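Local coordinates for glycine cleavage system H protein (Mycobacterium tuberculosis, PDB 3IFT), which probably shuttles the methylamine group of glycine from the P protein to the T protein of the glycine cleavage system on a covalently bound lipoyl cofactor, at residues V33-T38 with L111-D116; G46-V51 with G67-T72. One frame throughout, in Å; residues are numbered along the deposited sequence.

How the contacts relate
Contacts 1 and 2 illustrate how a lipoyl-bearing protein is built from two separate antiparallel sheets. Contact 1 joins strands 32-37 and 111-114 in the larger sheet, close to the middle of the chain; contact 2 joins strands 48-52 and 65-71 in a three-stranded sheet nearer the periphery. Their centres are about 18 Å apart, and the nearest atoms about 4 Å. Along the chain contact 2 is nested within the loop that contact 1 closes, with helix 39-45 leading from segment 33-38 to segment 46-51. Contact 2 lies beside K73, the predicted lipoylation site, while contact 1 brings together residues distant in sequence.

Contact 1: residues V33-T38 with L111-D116; sequences VRVGIT and LDIQVD
The guanidinium of R34 and the carboxylate of D112 meet edge to edge, their planes 25° apart and so nearly coplanar. NE and NH2 of R34 each take one oxygen of D112. R34 NE reaches the syn lone pair of D112 OD1 at 2.6 Å, while R34 NH2 meets D112 OD2 on its syn side at 3.1 Å in an almost straight bond. This two-point salt bridge restrains the rotation of both flat groups. A bend at chi3 (-72°) sets R34 NE against the neighbouring strand, and the guanidinium also makes a cation-pi contact with W109.

The backbone beneath is regular antiparallel sheet. R34 and D112 form a non-hydrogen-bonded pair, flanked by two hydrogen-bonded pairs, V33 with I113 and V35 with L111. The first is closed by V33 N to I113 O and I113 N to V33 O, both 2.8 Å; the second is uneven, with V35 N at 2.7 Å from L111 O but L111 N at 3.2 Å from V35 O.

On the opposite face V33, V35, L111 and I113 bring apolar side chains together. V33 CG2 packs against I113 CB at 3.8 Å, and the side chains of V35 and L111 run alongside each other in the same direction, with L111 CD1 3.9 Å from V35 CB. I113 CD1 extends to V35 CG2, tying the two pairs together. The charged pair and the aliphatic cluster thus occupy separate faces of the same two strands.

Strand 23-29 flanks segment 33-38 and strand 84-89 flanks segment 111-116, so the contact lies inside the larger sheet. On the aliphatic face, F66 of strand 65-71 touches L111 and I113, linking this sheet to the smaller one, and T38 caps the helix 39-45 that follows.

Contact 2: residues G46-V51 with G67-T72; sequences GDVVFV and GEVEST
With CG anti to the backbone N (chi1 161°) and an extended chain beyond it, the E70 side chain runs at a slant across that of F50, bringing E70 OE1 to 4.0 Å from F50 CD2. The phenyl ring, its own CG likewise anti to N, receives E68 OE2 at its edge, near the ring plane. Both carboxylates stand steeply to the ring, at 77° for E68 and 81° for E70. E68 OE2 and E70 OE1 come within 2.9 Å, a pair of acceptors whose proximity might raise the proton affinity of one acid.

On the other face V69 CG2 fits against both methyls of V48, 3.7 Å from V48 CG1, the side chains crossing at about a right angle. The same methyl reaches V51 CG2. At the end of the pair nearer T72, V49 CG1 meets T72 CG2 at 3.6 Å. S71 CB touches the carbonyl carbon of G46, and S71 OG is taken up elsewhere, by L45 O and S74 N.

In the backbone, V49 and F50 both face E70. E70 O accepts two hydrogen bonds, from V49 N at 2.8 Å and from F50 N at 3.1 Å, while E70 N returns one to F50 O at 2.7 Å. Two residues of one strand opposite a single residue of the other make a classic beta bulge. It belongs to an antiparallel strand pair of the lipoyl-binding domain, whose second strand leads into the turn bearing K73, the predicted lipoyl attachment site, unmodified here.

Contact 1: residues V33-T38 with L111-D116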
loop_
_atom_site.group_PDB
_atom_site.type_symbol
_atom_site.label_atom_id
_atom_site.label_comp_id
_atom_site.label_asym_id
_atom_site.label_seq_id
_atom_site.Cartn_x
_atom_site.Cartn_y
_atom_site.Cartn_z
ATOM N N VAL A 33 6.291 8.266 -0.847
ATOM C CA VAL A 33 6.017 6.950 -1.355
ATOM C C VAL A 33 4.540 6.879 -1.667
ATOM O O VAL A 33 3.708 7.533 -1.027
ATOM C CB VAL A 33 6.412 5.842 -0.389
ATOM C CG1 VAL A 33 7.907 5.808 -0.207
ATOM C CG2 VAL A 33 5.705 6.022 0.954
ATOM N N ARG A 34 4.232 6.086 -2.677
ATOM C CA ARG A 34 2.882 5.721 -2.944
ATOM C C ARG A 34 2.689 4.295 -2.450
ATOM O O ARG A 34 3.596 3.477 -2.517
ATOM C CB ARG A 34 2.599 5.831 -4.418
ATOM C CG ARG A 34 1.179 5.451 -4.742
ATOM C CD ARG A 34 0.729 6.171 -5.981
ATOM N NE ARG A 34 0.524 7.586 -5.719
ATOM C CZ ARG A 34 -0.072 8.418 -6.573
ATOM N NH1 ARG A 34 -0.535 7.961 -7.720
ATOM N NH2 ARG A 34 -0.240 9.692 -6.254
ATOM N N VAL A 35 1.493 4.013 -1.966
ATOM C CA VAL A 35 1.168 2.772 -1.346
ATOM C C VAL A 35 -0.138 2.200 -1.869
ATOM O O VAL A 35 -1.137 2.907 -2.055
ATOM C CB VAL A 35 1.069 2.993 0.181
ATOM C CG1 VAL A 35 0.795 1.733 0.904
ATOM C CG2 VAL A 35 2.378 3.649 0.709
ATOM N N GLY A 36 -0.131 0.888 -2.085
ATOM C CA GLY A 36 -1.330 0.152 -2.407
ATOM C C GLY A 36 -1.196 -1.240 -1.866
ATOM O O GLY A 36 -0.282 -1.565 -1.080
ATOM N N ILE A 37 -2.139 -2.074 -2.263
ATOM C CA ILE A 37 -2.060 -3.481 -1.933
ATOM C C ILE A 37 -1.648 -4.241 -3.156
ATOM O O ILE A 37 -1.859 -3.816 -4.295
ATOM C CB ILE A 37 -3.368 -4.060 -1.354
ATOM C CG1 ILE A 37 -4.556 -3.863 -2.313
ATOM C CG2 ILE A 37 -3.649 -3.463 0.020
ATOM C CD1 ILE A 37 -5.742 -4.690 -1.893
ATOM N N THR A 38 -1.019 -5.373 -2.925
ATOM C CA THR A 38 -0.464 -6.133 -4.027
ATOM C C THR A 38 -1.562 -6.818 -4.849
ATOM O O THR A 38 -2.695 -6.913 -4.442
ATOM C CB THR A 38 0.535 -7.137 -3.463
ATOM O OG1 THR A 38 -0.165 -8.067 -2.646
ATOM C CG2 THR A 38 1.581 -6.360 -2.605
ATOM N N LEU A 111 -2.807 5.497 -1.353
ATOM C CA LEU A 111 -2.379 6.732 -0.720
ATOM C C LEU A 111 -0.896 6.926 -0.855
ATOM O O LEU A 111 -0.156 6.006 -1.228
ATOM C CB LEU A 111 -2.759 6.752 0.765
ATOM C CG LEU A 111 -2.185 5.746 1.755
ATOM C CD1 LEU A 111 -0.696 5.921 1.961
ATOM C CD2 LEU A 111 -2.895 5.929 3.122
ATOM N N ASP A 112 -0.473 8.140 -0.538
ATOM C CA ASP A 112 0.910 8.492 -0.543
ATOM C C ASP A 112 1.272 8.856 0.858
ATOM O O ASP A 112 0.478 9.448 1.587
ATOM C CB ASP A 112 1.181 9.718 -1.399
ATOM C CG ASP A 112 1.024 9.467 -2.837
ATOM O OD1 ASP A 112 0.896 8.290 -3.270
ATOM O OD2 ASP A 112 1.004 10.477 -3.554
ATOM N N ILE A 113 2.491 8.536 1.229
ATOM C CA ILE A 113 2.992 8.960 2.518
ATOM C C ILE A 113 4.168 9.829 2.153
ATOM O O ILE A 113 4.956 9.500 1.277
ATOM C CB ILE A 113 3.372 7.785 3.446
ATOM C CG1 ILE A 113 2.130 6.905 3.690
ATOM C CG2 ILE A 113 3.957 8.315 4.754
ATOM C CD1 ILE A 113 2.400 5.576 4.354
ATOM N N GLN A 114 4.207 11.004 2.751
ATOM C CA GLN A 114 5.298 11.919 2.521
ATOM C C GLN A 114 6.098 11.910 3.813
ATOM O O GLN A 114 5.529 11.893 4.895
ATOM C CB GLN A 114 4.749 13.308 2.211
ATOM C CG GLN A 114 5.755 14.275 1.706
ATOM C CD GLN A 114 5.138 15.604 1.294
ATOM O OE1 GLN A 114 3.945 15.821 1.442
ATOM N NE2 GLN A 114 5.972 16.512 0.794
ATOM N N VAL A 115 7.407 11.868 3.679
ATOM C CA VAL A 115 8.289 11.884 4.820
ATOM C C VAL A 115 9.034 13.191 4.779
ATOM O O VAL A 115 9.470 13.679 3.721
ATOM C CB VAL A 115 9.293 10.713 4.828
ATOM C CG1 VAL A 115 8.636 9.439 4.268
ATOM C CG2 VAL A 115 10.535 11.067 4.029
ATOM N N ASP A 116 9.129 13.785 5.941
ATOM C CA ASP A 116 10.133 14.758 6.178
ATOM C C ASP A 116 11.186 14.109 7.075
ATOM O O ASP A 116 10.878 13.733 8.222
ATOM C CB ASP A 116 9.519 15.971 6.860
ATOM C CG ASP A 116 10.252 17.213 6.524
ATOM O OD1 ASP A 116 10.504 17.397 5.309
ATOM O OD2 ASP A 116 10.590 17.981 7.454
#

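Contact 2: residues G46-V51 with G67-T72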
loop_
_atom_site.group_PDB
_atom_site.type_symbol
_atom_site.label_atom_id
_atom_site.label_comp_id
_atom_site.label_asym_id
_atom_site.label_seq_id
_atom_site.Cartn_x
_atom_site.Cartn_y
_atom_site.Cartn_z
ATOM N N GLY A 46 -10.850 -10.197 -2.640
ATOM C CA GLY A 46 -12.064 -10.194 -3.428
ATOM C C GLY A 46 -12.302 -8.789 -3.953
ATOM O O GLY A 46 -11.554 -7.850 -3.646
ATOM N N ASP A 47 -13.337 -8.641 -4.751
ATOM C CA ASP A 47 -13.723 -7.335 -5.253
ATOM C C ASP A 47 -13.890 -6.309 -4.134
ATOM O O ASP A 47 -14.715 -6.445 -3.234
ATOM C CB ASP A 47 -15.018 -7.425 -6.057
ATOM C CG ASP A 47 -14.847 -8.169 -7.355
ATOM O OD1 ASP A 47 -13.715 -8.298 -7.865
ATOM O OD2 ASP A 47 -15.875 -8.613 -7.871
ATOM N N VAL A 48 -13.107 -5.247 -4.227
ATOM C CA VAL A 48 -13.129 -4.245 -3.222
ATOM C C VAL A 48 -14.371 -3.416 -3.413
ATOM O O VAL A 48 -14.610 -2.848 -4.464
ATOM C CB VAL A 48 -11.897 -3.377 -3.261
ATOM C CG1 VAL A 48 -11.997 -2.300 -2.221
ATOM C CG2 VAL A 48 -10.656 -4.267 -3.061
ATOM N N VAL A 49 -15.150 -3.398 -2.363
ATOM C CA VAL A 49 -16.363 -2.640 -2.299
ATOM C C VAL A 49 -16.144 -1.391 -1.463
ATOM O O VAL A 49 -16.922 -0.448 -1.558
ATOM C CB VAL A 49 -17.477 -3.493 -1.681
ATOM C CG1 VAL A 49 -17.688 -4.733 -2.545
ATOM C CG2 VAL A 49 -17.109 -3.890 -0.291
ATOM N N PHE A 50 -15.095 -1.388 -0.638
ATOM C CA PHE A 50 -14.848 -0.258 0.247
ATOM C C PHE A 50 -13.377 -0.185 0.681
ATOM O O PHE A 50 -12.710 -1.191 0.860
ATOM C CB PHE A 50 -15.789 -0.300 1.446
ATOM C CG PHE A 50 -15.765 0.960 2.257
ATOM C CD1 PHE A 50 -16.209 2.174 1.693
ATOM C CD2 PHE A 50 -15.310 0.954 3.575
ATOM C CE1 PHE A 50 -16.180 3.381 2.454
ATOM C CE2 PHE A 50 -15.271 2.142 4.332
ATOM C CZ PHE A 50 -15.703 3.355 3.769
ATOM N N VAL A 51 -12.892 1.040 0.774
ATOM C CA VAL A 51 -11.554 1.372 1.175
ATOM C C VAL A 51 -11.639 2.510 2.173
ATOM O O VAL A 51 -12.098 3.578 1.825
ATOM C CB VAL A 51 -10.750 1.846 -0.023
ATOM C CG1 VAL A 51 -9.388 2.316 0.417
ATOM C CG2 VAL A 51 -10.610 0.698 -1.041
ATOM N N GLY A 67 -6.149 2.233 7.947
ATOM C CA GLY A 67 -7.242 2.038 7.037
ATOM C C GLY A 67 -7.615 0.591 6.921
ATOM O O GLY A 67 -7.126 -0.264 7.638
ATOM N N GLU A 68 -8.483 0.327 5.971
ATOM C CA GLU A 68 -8.907 -1.005 5.736
ATOM C C GLU A 68 -9.391 -1.036 4.327
ATOM O O GLU A 68 -9.819 -0.028 3.761
ATOM C CB GLU A 68 -10.016 -1.425 6.719
ATOM C CG GLU A 68 -11.298 -0.629 6.595
ATOM C CD GLU A 68 -12.498 -1.324 7.223
ATOM O OE1 GLU A 68 -12.345 -1.924 8.325
ATOM O OE2 GLU A 68 -13.599 -1.259 6.603
ATOM N N VAL A 69 -9.284 -2.211 3.753
ATOM C CA VAL A 69 -9.800 -2.478 2.449
ATOM C C VAL A 69 -10.772 -3.643 2.656
ATOM O O VAL A 69 -10.501 -4.572 3.416
ATOM C CB VAL A 69 -8.690 -2.835 1.470
ATOM C CG1 VAL A 69 -7.940 -4.088 1.971
ATOM C CG2 VAL A 69 -9.286 -3.029 0.121
ATOM N N GLU A 70 -11.900 -3.565 1.986
ATOM C CA GLU A 70 -13.016 -4.429 2.285
ATOM C C GLU A 70 -13.618 -4.924 0.975
ATOM O O GLU A 70 -13.914 -4.130 0.085
ATOM C CB GLU A 70 -14.024 -3.654 3.152
ATOM C CG GLU A 70 -15.427 -4.174 3.212
ATOM C CD GLU A 70 -16.258 -3.494 4.322
ATOM O OE1 GLU A 70 -15.691 -2.713 5.117
ATOM O OE2 GLU A 70 -17.484 -3.755 4.387
ATOM N N SER A 71 -13.763 -6.242 0.877
ATOM C CA SER A 71 -14.573 -6.868 -0.148
ATOM C C SER A 71 -15.893 -7.220 0.523
ATOM O O SER A 71 -16.035 -7.051 1.738
ATOM C CB SER A 71 -13.908 -8.135 -0.661
ATOM O OG SER A 71 -13.849 -9.176 0.343
ATOM N N THR A 72 -16.832 -7.798 -0.221
ATOM C CA THR A 72 -18.055 -8.272 0.450
ATOM C C THR A 72 -17.732 -9.420 1.409
ATOM O O THR A 72 -18.366 -9.571 2.434
ATOM C CB THR A 72 -19.139 -8.708 -0.526
ATOM O OG1 THR A 72 -18.646 -9.776 -1.338
ATOM C CG2 THR A 72 -19.567 -7.537 -1.387
#